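Local coordinates for protein 30-kDa cleavage and polyadenylation specificity factor 30 (Arabidopsis thaliana, PDB 5ZUU) that recognises m6A-modified RNA through its YTH domain and, as part of the cleavage and polyadenylation specificity factor complex, helps form pre-mRNA 3' ends and select poly(A) sites, at residues Asn123-Asn128 and Glu139-Val144; Phe30-Gln35 and Gly88-Glu93; Glu57-Ile62 and Ala75-Arg80. All coordinates share one frame; numbering follows the deposited sequence. Where two conformers were deposited one is given.

Contact 1. Residues Asn123-Asn128 and Glu139-Val144; sequences NPYNEN and ELEPSV
An Asx turn at Asn-123, where strand 122-123 of the YTH domain gives way to the following loop, ties that loop to Glu-139 and Glu-141, where strand 138-140 leads into helix 142-154. The buried Asn-123 carboxamide does the joining. With CG anti to the backbone N (chi1 -175°), the amide starts out beside its own carbonyl carbon, and both its polar atoms engage main chain. Asn-123 OD1 closes the turn by accepting from Tyr-125 N at 3.0 Å. The same OD1 accepts from Glu-141 N at 3.1 Å in a nearly straight bond (175°), and the two donors stand on opposite faces of the amide plane. Asn-123 ND2 gives an N-H, close to its own amide plane, to Glu-139 O at 2.8 Å. An alanine here would probably leave Glu-139 O and the N-H groups of Tyr-125 and Glu-141 without these mates, freeing the loop to drift from the strand end. One face of the Tyr-125 ring is covered by Glu-141 CA, a CH-pi contact 3.7 Å from the ring centroid. Glu-139 CG sits at the edge of that ring, in its plane, and one water bridges Tyr-125 OH and Glu-139 OE1, an oxygen also salt-bridged to Arg-18. Next to the turn, Pro-124 CD packs on Val-144 CG2 at 4.0 Å. Glu-141, bent at chi2 (-67°), N-caps helix 142-154: its OE1 accepts from Val-144 N at 3.1 Å and, weakly, from Ser-143 N.

Contact 2. Residues Phe30-Gln35 and Gly88-Glu93; sequences FELSVQ and GNWKHE
Leu-32, on helix 27-36, faces the irregular chain at Gly-88, and the two CA atoms, the nearest pair between 30-35 and 88-93, are 6.8 Å apart. The Leu-32 side chain carries most of the contact. Its CD2 methyl presses on the main chain of the loop, only 3.2 Å from Asn-89 O, and is 4.0 Å from Trp-90 CE3. Its chi1 is -148°, some 30° from the anti position, perhaps because of this close approach. Leu-32 CB adds a second touch, 4.1 Å from Trp-90 CZ3. Ser-33 N comes up to the edge of the same six-membered ring, near its plane, also 4.1 Å from Trp-90 CZ3. The helix thus meets the indole at its benzo atoms CE3 and CZ3, while within the loop Gly-88 CA lies over one face, 3.7 Å above the plane and toward the rim. The lack of a side chain at Gly-88 matters for this closeness, because a CB there would lie 2.5 Å from Trp-90 CZ2 and clash. Polar ends are paired beyond the two segments: Ser-33 OG bonds to Val-38 O and Trp-107 NE1, and Gly-88 N to Gln-36 OE1 at the end of the helix. Trp-90 also meets Trp-39 edge-to-face and packs on a modified base of the bound RNA, consistent with the aromatic cage by which YTH domains hold m6A. Between 30-35 and 88-93 themselves, contact is by van der Waals packing, without hydrogen bonds. Leu-32 and Ser-33 thus back the benzo end of Trp-90 by fit, while the bond from Trp-90 NE1 to Asn-102 OD1 probably sets the direction of the indole.

Contact 3. Residues Glu57-Ile62 and Ala75-Arg80; sequences ENVILI and AKMTSR
Strands 58-65 and 70-77 form a beta hairpin in the mixed sheet of the YTH domain, and here Leu-61 pairs with Ala-75 and Ile-60 with Lys-76. The short segments 58-62 and 75-77 run antiparallel with a marked twist, 135° between their directions. The tight part is the ladder. Leu-61 N gives to Ala-75 O at 2.8 Å and Ala-75 N returns to Leu-61 O at 3.0 Å, an antiparallel hydrogen-bonded pair. Two residues along, Met-77 N bonds to Val-59 O at 2.9 Å, and the CA-H of Lys-76 leans on that same oxygen, Lys-76 CA to Val-59 O 3.3 Å. On the face shared by Val-59, Leu-61, Ala-75 and Met-77 the packing is apolar: Val-59 and Met-77 lie side by side, pointing the same way, their CB atoms 4.0 Å apart. Helix 46-55 covers them, Ala-52 touching Val-59 and Phe-53 touching Met-77. The other face, with Ile-60 and Lys-76, is looser. Ile-60 CD1 stays 4.3 Å from Lys-76 CB, and Lys-76 is partly exposed at the strand end near Glu-57. The carboxylate of Glu-57, itself exposed, makes no salt bridge with Lys-76, its OE2 being 4.9 Å from Lys-76 NZ, so any attraction is probably modest. Asn-58 is fixed from its other end by ND2 bonding to Asn-17 OD1. That leaves its carbonyl to the lysine, whose chain turns at chi4 (87°) so that Lys-76 NZ hydrogen-bonds to Asn-58 OD1 at 2.7 Å, tilted 31° from the carbonyl plane.

Overall arrangement
All three contacts lie within the YTH domain. Along the chain, contact 3 is nested inside the loop closed by contact 2, and contact 1 follows both. Contacts 1 and 2 sit on opposite sides of the chain's centre, their centres about 28 Å apart, while contact 3 lies between, its centre about 17 Å from that of contact 1 and 18 Å from that of contact 2. Contacts 1 and 3 share the mixed sheet and touch, Leu-140 CD1 to Ile-62 CD1 at 3.7 Å; contacts 2 and 3 do not touch. The buried hairpin of contact 3 thus lies between the loop tied down at contact 1 and the loop that brings Trp-90 to the modified base at contact 2.

Contact 1. Residues Asn123-Asn128 and Glu139-Val144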
loop_
_atom_site.group_PDB
_atom_site.type_symbol
_atom_site.label_atom_id
_atom_site.label_comp_id
_atom_site.label_asym_id
_atom_site.label_seq_id
_atom_site.Cartn_x
_atom_site.Cartn_y
_atom_site.Cartn_z
ATOM N N ASN A 123 9.757 -13.314 -6.559
ATOM C CA ASN A 123 10.333 -12.004 -6.876
ATOM C C ASN A 123 11.863 -12.084 -7.205
ATOM O O ASN A 123 12.658 -12.219 -6.293
ATOM C CB ASN A 123 10.186 -11.078 -5.697
ATOM C CG ASN A 123 10.643 -9.682 -5.997
ATOM O OD1 ASN A 123 10.976 -9.351 -7.140
ATOM N ND2 ASN A 123 10.710 -8.836 -4.951
ATOM N N PRO A 124 12.242 -11.942 -8.497
ATOM C CA PRO A 124 13.661 -11.861 -8.955
ATOM C C PRO A 124 14.495 -10.813 -8.218
ATOM O O PRO A 124 15.654 -11.016 -8.026
ATOM C CB PRO A 124 13.551 -11.506 -10.433
ATOM C CG PRO A 124 12.234 -11.999 -10.856
ATOM C CD PRO A 124 11.322 -11.904 -9.641
ATOM N N TYR A 125 13.879 -9.728 -7.763
ATOM C CA TYR A 125 14.590 -8.716 -7.014
ATOM C C TYR A 125 14.910 -9.147 -5.597
ATOM O O TYR A 125 15.607 -8.461 -4.898
ATOM C CB TYR A 125 13.775 -7.410 -6.971
ATOM C CG TYR A 125 13.637 -6.632 -8.262
ATOM C CD1 TYR A 125 14.315 -6.980 -9.457
ATOM C CD2 TYR A 125 12.901 -5.450 -8.260
ATOM C CE1 TYR A 125 14.220 -6.190 -10.585
ATOM C CE2 TYR A 125 12.790 -4.663 -9.370
ATOM C CZ TYR A 125 13.460 -5.028 -10.509
ATOM O OH TYR A 125 13.249 -4.241 -11.584
ATOM N N ASN A 126 14.319 -10.209 -5.090
ATOM C CA ASN A 126 14.668 -10.690 -3.783
ATOM C C ASN A 126 15.064 -12.168 -3.896
ATOM O O ASN A 126 14.483 -13.009 -3.268
ATOM C CB ASN A 126 13.495 -10.511 -2.818
ATOM C CG ASN A 126 13.878 -10.857 -1.392
ATOM O OD1 ASN A 126 15.029 -10.634 -1.036
ATOM N ND2 ASN A 126 12.975 -11.363 -0.590
ATOM N N GLU A 127 16.013 -12.479 -4.767
ATOM C CA GLU A 127 16.578 -13.851 -4.887
ATOM C C GLU A 127 15.573 -14.912 -5.300
ATOM O O GLU A 127 15.678 -16.092 -4.919
ATOM C CB GLU A 127 17.194 -14.283 -3.564
ATOM C CG GLU A 127 18.339 -13.418 -3.144
ATOM C CD GLU A 127 18.781 -13.733 -1.738
ATOM O OE1 GLU A 127 18.075 -14.449 -1.005
ATOM O OE2 GLU A 127 19.861 -13.247 -1.366
ATOM N N ASN A 128 14.567 -14.488 -6.073
ATOM C CA ASN A 128 13.565 -15.414 -6.527
ATOM C C ASN A 128 12.835 -16.121 -5.357
ATOM O O ASN A 128 12.319 -17.217 -5.521
ATOM C CB ASN A 128 14.192 -16.472 -7.484
ATOM C CG ASN A 128 14.908 -15.879 -8.660
ATOM O OD1 ASN A 128 14.381 -15.031 -9.365
ATOM N ND2 ASN A 128 16.093 -16.406 -8.952
ATOM N N GLU A 139 11.165 -3.874 -3.227
ATOM C CA GLU A 139 10.613 -3.685 -4.578
ATOM C C GLU A 139 10.246 -5.035 -5.217
ATOM O O GLU A 139 10.987 -6.006 -5.091
ATOM C CB GLU A 139 11.585 -2.900 -5.502
ATOM C CG GLU A 139 10.832 -2.404 -6.744
ATOM C CD GLU A 139 11.540 -1.484 -7.677
ATOM O OE1 GLU A 139 10.943 -1.090 -8.715
ATOM O OE2 GLU A 139 12.678 -1.086 -7.372
ATOM N N LEU A 140 9.091 -5.089 -5.882
ATOM C CA LEU A 140 8.719 -6.236 -6.674
ATOM C C LEU A 140 9.179 -5.942 -8.091
ATOM O O LEU A 140 8.946 -4.833 -8.615
ATOM C CB LEU A 140 7.182 -6.510 -6.608
ATOM C CG LEU A 140 6.698 -6.788 -5.166
ATOM C CD1 LEU A 140 5.222 -6.550 -4.963
ATOM C CD2 LEU A 140 6.996 -8.201 -4.748
ATOM N N GLU A 141 9.860 -6.916 -8.694
ATOM C CA GLU A 141 10.101 -6.907 -10.144
ATOM C C GLU A 141 8.745 -6.583 -10.820
ATOM O O GLU A 141 7.708 -7.150 -10.445
ATOM C CB GLU A 141 10.642 -8.284 -10.584
ATOM C CG GLU A 141 11.187 -8.366 -12.022
ATOM C CD GLU A 141 10.126 -8.197 -13.104
ATOM O OE1 GLU A 141 8.955 -8.655 -12.973
ATOM O OE2 GLU A 141 10.456 -7.520 -14.075
ATOM N N PRO A 142 8.723 -5.655 -11.775
ATOM C CA PRO A 142 7.401 -5.024 -11.986
ATOM C C PRO A 142 6.335 -5.888 -12.616
ATOM O O PRO A 142 5.122 -5.651 -12.396
ATOM C CB PRO A 142 7.713 -3.812 -12.877
ATOM C CG PRO A 142 9.138 -4.006 -13.335
ATOM C CD PRO A 142 9.801 -4.803 -12.267
ATOM N N SER A 143 6.774 -6.865 -13.385
ATOM C CA SER A 143 5.835 -7.853 -13.915
ATOM C C SER A 143 5.280 -8.722 -12.818
ATOM O O SER A 143 4.086 -9.022 -12.838
ATOM C CB SER A 143 6.458 -8.746 -14.993
ATOM O OG SER A 143 6.645 -7.999 -16.164
ATOM N N VAL A 144 6.098 -9.070 -11.837
ATOM C CA VAL A 144 5.592 -9.801 -10.697
ATOM C C VAL A 144 4.664 -8.919 -9.815
ATOM O O VAL A 144 3.656 -9.391 -9.317
ATOM C CB VAL A 144 6.738 -10.362 -9.896
ATOM C CG1 VAL A 144 6.258 -10.994 -8.610
ATOM C CG2 VAL A 144 7.484 -11.394 -10.710
HETATM O O HOH W 1 11.910 -2.015 -11.203
#

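Contact 2. Residues Phe30-Gln35 and Gly88-Glu93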
loop_
_atom_site.group_PDB
_atom_site.type_symbol
_atom_site.label_atom_id
_atom_site.label_comp_id
_atom_site.label_asym_id
_atom_site.label_seq_id
_atom_site.Cartn_x
_atom_site.Cartn_y
_atom_site.Cartn_z
ATOM N N PHE A 30 -2.004 0.403 10.086
ATOM C CA PHE A 30 -2.624 0.171 8.808
ATOM C C PHE A 30 -4.040 0.781 8.760
ATOM O O PHE A 30 -4.433 1.442 7.801
ATOM C CB PHE A 30 -2.626 -1.341 8.551
ATOM C CG PHE A 30 -3.597 -1.768 7.501
ATOM C CD1 PHE A 30 -3.502 -1.255 6.226
ATOM C CD2 PHE A 30 -4.646 -2.688 7.810
ATOM C CE1 PHE A 30 -4.395 -1.666 5.245
ATOM C CE2 PHE A 30 -5.519 -3.104 6.841
ATOM C CZ PHE A 30 -5.400 -2.565 5.552
ATOM N N GLU A 31 -4.798 0.530 9.815
ATOM C CA GLU A 31 -6.170 1.129 9.934
ATOM C C GLU A 31 -6.204 2.623 10.022
ATOM O O GLU A 31 -6.984 3.251 9.350
ATOM C CB GLU A 31 -6.951 0.470 11.050
ATOM C CG GLU A 31 -7.264 -0.946 10.617
ATOM C CD GLU A 31 -7.972 -1.765 11.647
ATOM O OE1 GLU A 31 -8.551 -1.175 12.570
ATOM O OE2 GLU A 31 -7.954 -3.009 11.490
ATOM N N LEU A 32 -5.254 3.189 10.743
ATOM C CA LEU A 32 -5.058 4.618 10.756
ATOM C C LEU A 32 -4.706 5.173 9.375
ATOM O O LEU A 32 -5.193 6.259 8.967
ATOM C CB LEU A 32 -3.953 4.958 11.754
ATOM C CG LEU A 32 -4.052 6.293 12.481
ATOM C CD1 LEU A 32 -5.304 6.364 13.346
ATOM C CD2 LEU A 32 -2.826 6.496 13.359
ATOM N N SER A 33 -3.835 4.455 8.658
ATOM C CA SER A 33 -3.524 4.857 7.297
ATOM C C SER A 33 -4.776 4.942 6.398
ATOM O O SER A 33 -4.966 5.848 5.600
ATOM C CB SER A 33 -2.515 3.880 6.712
ATOM O OG SER A 33 -2.230 4.232 5.407
ATOM N N VAL A 34 -5.615 3.942 6.547
ATOM C CA VAL A 34 -6.858 3.845 5.781
ATOM C C VAL A 34 -7.793 5.001 6.111
ATOM O O VAL A 34 -8.370 5.595 5.207
ATOM C CB VAL A 34 -7.530 2.485 6.030
ATOM C CG1 VAL A 34 -8.932 2.468 5.451
ATOM C CG2 VAL A 34 -6.690 1.370 5.399
ATOM N N GLN A 35 -7.936 5.332 7.389
ATOM C CA GLN A 35 -8.829 6.433 7.794
ATOM C C GLN A 35 -8.288 7.794 7.356
ATOM O O GLN A 35 -9.054 8.690 7.034
ATOM C CB GLN A 35 -9.106 6.387 9.319
ATOM C CG GLN A 35 -9.812 7.616 9.915
ATOM C CD GLN A 35 -11.139 7.905 9.258
ATOM O OE1 GLN A 35 -11.953 6.996 9.051
ATOM N NE2 GLN A 35 -11.369 9.168 8.912
ATOM N N GLY A 88 -1.536 10.863 11.170
ATOM C CA GLY A 88 -0.705 9.762 11.616
ATOM C C GLY A 88 0.099 10.058 12.863
ATOM O O GLY A 88 1.310 10.299 12.773
ATOM N N ASN A 89 -0.560 10.089 14.021
ATOM C CA ASN A 89 0.150 9.717 15.223
ATOM C C ASN A 89 0.126 8.173 15.349
ATOM O O ASN A 89 -0.890 7.562 15.627
ATOM C CB ASN A 89 -0.345 10.448 16.472
ATOM C CG ASN A 89 0.771 10.617 17.487
ATOM O OD1 ASN A 89 1.187 9.634 18.106
ATOM N ND2 ASN A 89 1.324 11.839 17.592
ATOM N N TRP A 90 1.282 7.575 15.141
ATOM C CA TRP A 90 1.410 6.166 14.915
ATOM C C TRP A 90 1.670 5.508 16.243
ATOM O O TRP A 90 2.273 6.114 17.141
ATOM C CB TRP A 90 2.590 5.885 13.944
ATOM C CG TRP A 90 2.489 6.611 12.625
ATOM C CD1 TRP A 90 3.248 7.667 12.200
ATOM C CD2 TRP A 90 1.545 6.362 11.591
ATOM N NE1 TRP A 90 2.849 8.054 10.959
ATOM C CE2 TRP A 90 1.810 7.277 10.558
ATOM C CE3 TRP A 90 0.531 5.422 11.417
ATOM C CZ2 TRP A 90 1.062 7.320 9.376
ATOM C CZ3 TRP A 90 -0.187 5.442 10.252
ATOM C CH2 TRP A 90 0.085 6.378 9.227
ATOM N N LYS A 91 1.227 4.273 16.377
ATOM C CA LYS A 91 1.643 3.433 17.484
ATOM C C LYS A 91 3.058 2.874 17.221
ATOM O O LYS A 91 3.341 2.459 16.118
ATOM C CB LYS A 91 0.618 2.307 17.637
ATOM C CG LYS A 91 1.006 1.149 18.549
ATOM C CD LYS A 91 0.057 -0.029 18.365
ATOM C CE LYS A 91 0.457 -1.221 19.219
ATOM N NZ LYS A 91 -0.163 -1.052 20.555
ATOM N N HIS A 92 3.949 2.899 18.215
ATOM C CA HIS A 92 5.170 2.052 18.221
ATOM C C HIS A 92 5.653 1.738 19.626
ATOM O O HIS A 92 5.303 2.461 20.540
ATOM C CB HIS A 92 6.303 2.648 17.359
ATOM C CG HIS A 92 6.765 4.016 17.762
ATOM N ND1 HIS A 92 5.905 5.068 17.990
ATOM C CD2 HIS A 92 8.018 4.517 17.913
ATOM C CE1 HIS A 92 6.603 6.148 18.303
ATOM N NE2 HIS A 92 7.886 5.837 18.266
ATOM N N GLU A 93 6.446 0.670 19.784
ATOM C CA GLU A 93 6.971 0.229 21.110
ATOM C C GLU A 93 8.271 0.952 21.572
ATOM O O GLU A 93 9.210 1.081 20.783
ATOM C CB GLU A 93 7.169 -1.309 21.140
ATOM C CG GLU A 93 8.576 -1.833 20.818
ATOM C CD GLU A 93 8.653 -3.351 20.774
ATOM O OE1 GLU A 93 9.496 -3.937 21.489
ATOM O OE2 GLU A 93 7.870 -3.961 20.019
#

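Contact 3. Residues Glu57-Ile62 and Ala75-Arg80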
loop_
_atom_site.group_PDB
_atom_site.type_symbol
_atom_site.label_atom_id
_atom_site.label_comp_id
_atom_site.label_asym_id
_atom_site.label_seq_id
_atom_site.Cartn_x
_atom_site.Cartn_y
_atom_site.Cartn_z
ATOM N N GLU A 57 5.038 7.309 -13.009
ATOM C CA GLU A 57 3.759 8.014 -12.729
ATOM C C GLU A 57 3.032 7.481 -11.472
ATOM O O GLU A 57 2.291 8.232 -10.778
ATOM C CB GLU A 57 2.880 7.967 -13.996
ATOM C CG GLU A 57 1.551 8.724 -13.967
ATOM C CD GLU A 57 1.642 10.199 -13.543
ATOM O OE1 GLU A 57 2.737 10.822 -13.602
ATOM O OE2 GLU A 57 0.594 10.771 -13.144
ATOM N N ASN A 58 3.216 6.190 -11.186
ATOM C CA ASN A 58 2.533 5.540 -10.078
ATOM C C ASN A 58 3.415 4.549 -9.342
ATOM O O ASN A 58 3.961 3.611 -9.934
ATOM C CB ASN A 58 1.362 4.723 -10.598
ATOM C CG ASN A 58 0.393 5.536 -11.376
ATOM O OD1 ASN A 58 -0.323 6.336 -10.826
ATOM N ND2 ASN A 58 0.292 5.259 -12.639
ATOM N N VAL A 59 3.564 4.785 -8.056
ATOM C CA VAL A 59 4.196 3.887 -7.165
ATOM C C VAL A 59 3.075 3.265 -6.394
ATOM O O VAL A 59 2.245 3.955 -5.703
ATOM C CB VAL A 59 5.163 4.644 -6.238
ATOM C CG1 VAL A 59 5.759 3.698 -5.196
ATOM C CG2 VAL A 59 6.247 5.270 -7.069
ATOM N N ILE A 60 2.988 1.958 -6.578
ATOM C CA ILE A 60 1.980 1.137 -5.947
ATOM C C ILE A 60 2.564 0.392 -4.742
ATOM O O ILE A 60 3.519 -0.376 -4.879
ATOM C CB ILE A 60 1.341 0.159 -6.964
ATOM C CG1 ILE A 60 0.829 0.948 -8.181
ATOM C CG2 ILE A 60 0.198 -0.661 -6.294
ATOM C CD1 ILE A 60 -0.135 2.077 -7.839
ATOM N N LEU A 61 1.994 0.649 -3.568
ATOM C CA LEU A 61 2.418 0.057 -2.273
ATOM C C LEU A 61 1.432 -1.026 -1.893
ATOM O O LEU A 61 0.293 -0.742 -1.597
ATOM C CB LEU A 61 2.394 1.158 -1.221
ATOM C CG LEU A 61 3.213 2.413 -1.597
ATOM C CD1 LEU A 61 3.105 3.424 -0.507
ATOM C CD2 LEU A 61 4.692 2.075 -1.812
ATOM N N ILE A 62 1.893 -2.269 -1.874
ATOM C CA ILE A 62 1.127 -3.408 -1.502
ATOM C C ILE A 62 1.408 -3.727 -0.049
ATOM O O ILE A 62 2.500 -4.205 0.285
ATOM C CB ILE A 62 1.507 -4.603 -2.414
ATOM C CG1 ILE A 62 1.205 -4.259 -3.873
ATOM C CG2 ILE A 62 0.788 -5.879 -2.007
ATOM C CD1 ILE A 62 1.738 -5.285 -4.917
ATOM N N ALA A 75 -2.130 0.788 -2.306
ATOM C CA ALA A 75 -2.278 2.255 -2.335
ATOM C C ALA A 75 -1.314 2.836 -3.313
ATOM O O ALA A 75 -0.309 2.227 -3.624
ATOM C CB ALA A 75 -2.046 2.833 -0.938
ATOM N N LYS A 76 -1.667 3.973 -3.877
ATOM C CA LYS A 76 -0.765 4.757 -4.641
ATOM C C LYS A 76 -0.076 5.763 -3.694
ATOM O O LYS A 76 -0.749 6.420 -2.902
ATOM C CB LYS A 76 -1.539 5.556 -5.694
ATOM C CG LYS A 76 -0.661 6.434 -6.534
ATOM C CD LYS A 76 -1.522 7.174 -7.515
ATOM C CE LYS A 76 -0.941 8.494 -7.878
ATOM N NZ LYS A 76 -0.001 8.338 -8.990
ATOM N N MET A 77 1.242 5.876 -3.791
ATOM C CA MET A 77 1.989 6.938 -3.112
ATOM C C MET A 77 1.618 8.255 -3.787
ATOM O O MET A 77 1.863 8.411 -4.948
ATOM C CB MET A 77 3.463 6.656 -3.249
ATOM C CG MET A 77 4.382 7.583 -2.501
ATOM S SD MET A 77 6.088 7.083 -2.733
ATOM C CE MET A 77 6.903 8.421 -1.829
ATOM N N THR A 78 0.985 9.190 -3.107
ATOM C CA THR A 78 0.572 10.431 -3.794
ATOM C C THR A 78 1.294 11.675 -3.401
ATOM O O THR A 78 0.989 12.706 -3.963
ATOM C CB THR A 78 -0.908 10.687 -3.596
ATOM O OG1 THR A 78 -1.190 10.626 -2.219
ATOM C CG2 THR A 78 -1.716 9.562 -4.224
ATOM N N SER A 79 2.238 11.631 -2.462
ATOM C CA SER A 79 3.166 12.744 -2.350
ATOM C C SER A 79 4.589 12.220 -2.165
ATOM O O SER A 79 4.797 11.099 -1.726
ATOM C CB SER A 79 2.798 13.714 -1.223
ATOM O OG SER A 79 3.028 13.101 0.032
ATOM N N ARG A 80 5.538 13.077 -2.508
ATOM C CA ARG A 80 6.956 12.851 -2.301
ATOM C C ARG A 80 7.224 12.992 -0.789
ATOM O O ARG A 80 6.601 13.767 -0.153
ATOM C CB ARG A 80 7.762 13.832 -3.131
ATOM C CG ARG A 80 9.256 13.489 -3.133
ATOM C CD ARG A 80 9.946 14.334 -4.147
ATOM N NE ARG A 80 11.258 13.803 -4.533
ATOM C CZ ARG A 80 12.422 13.987 -3.871
ATOM N NH1 ARG A 80 13.542 13.490 -4.409
ATOM N NH2 ARG A 80 12.502 14.635 -2.698
#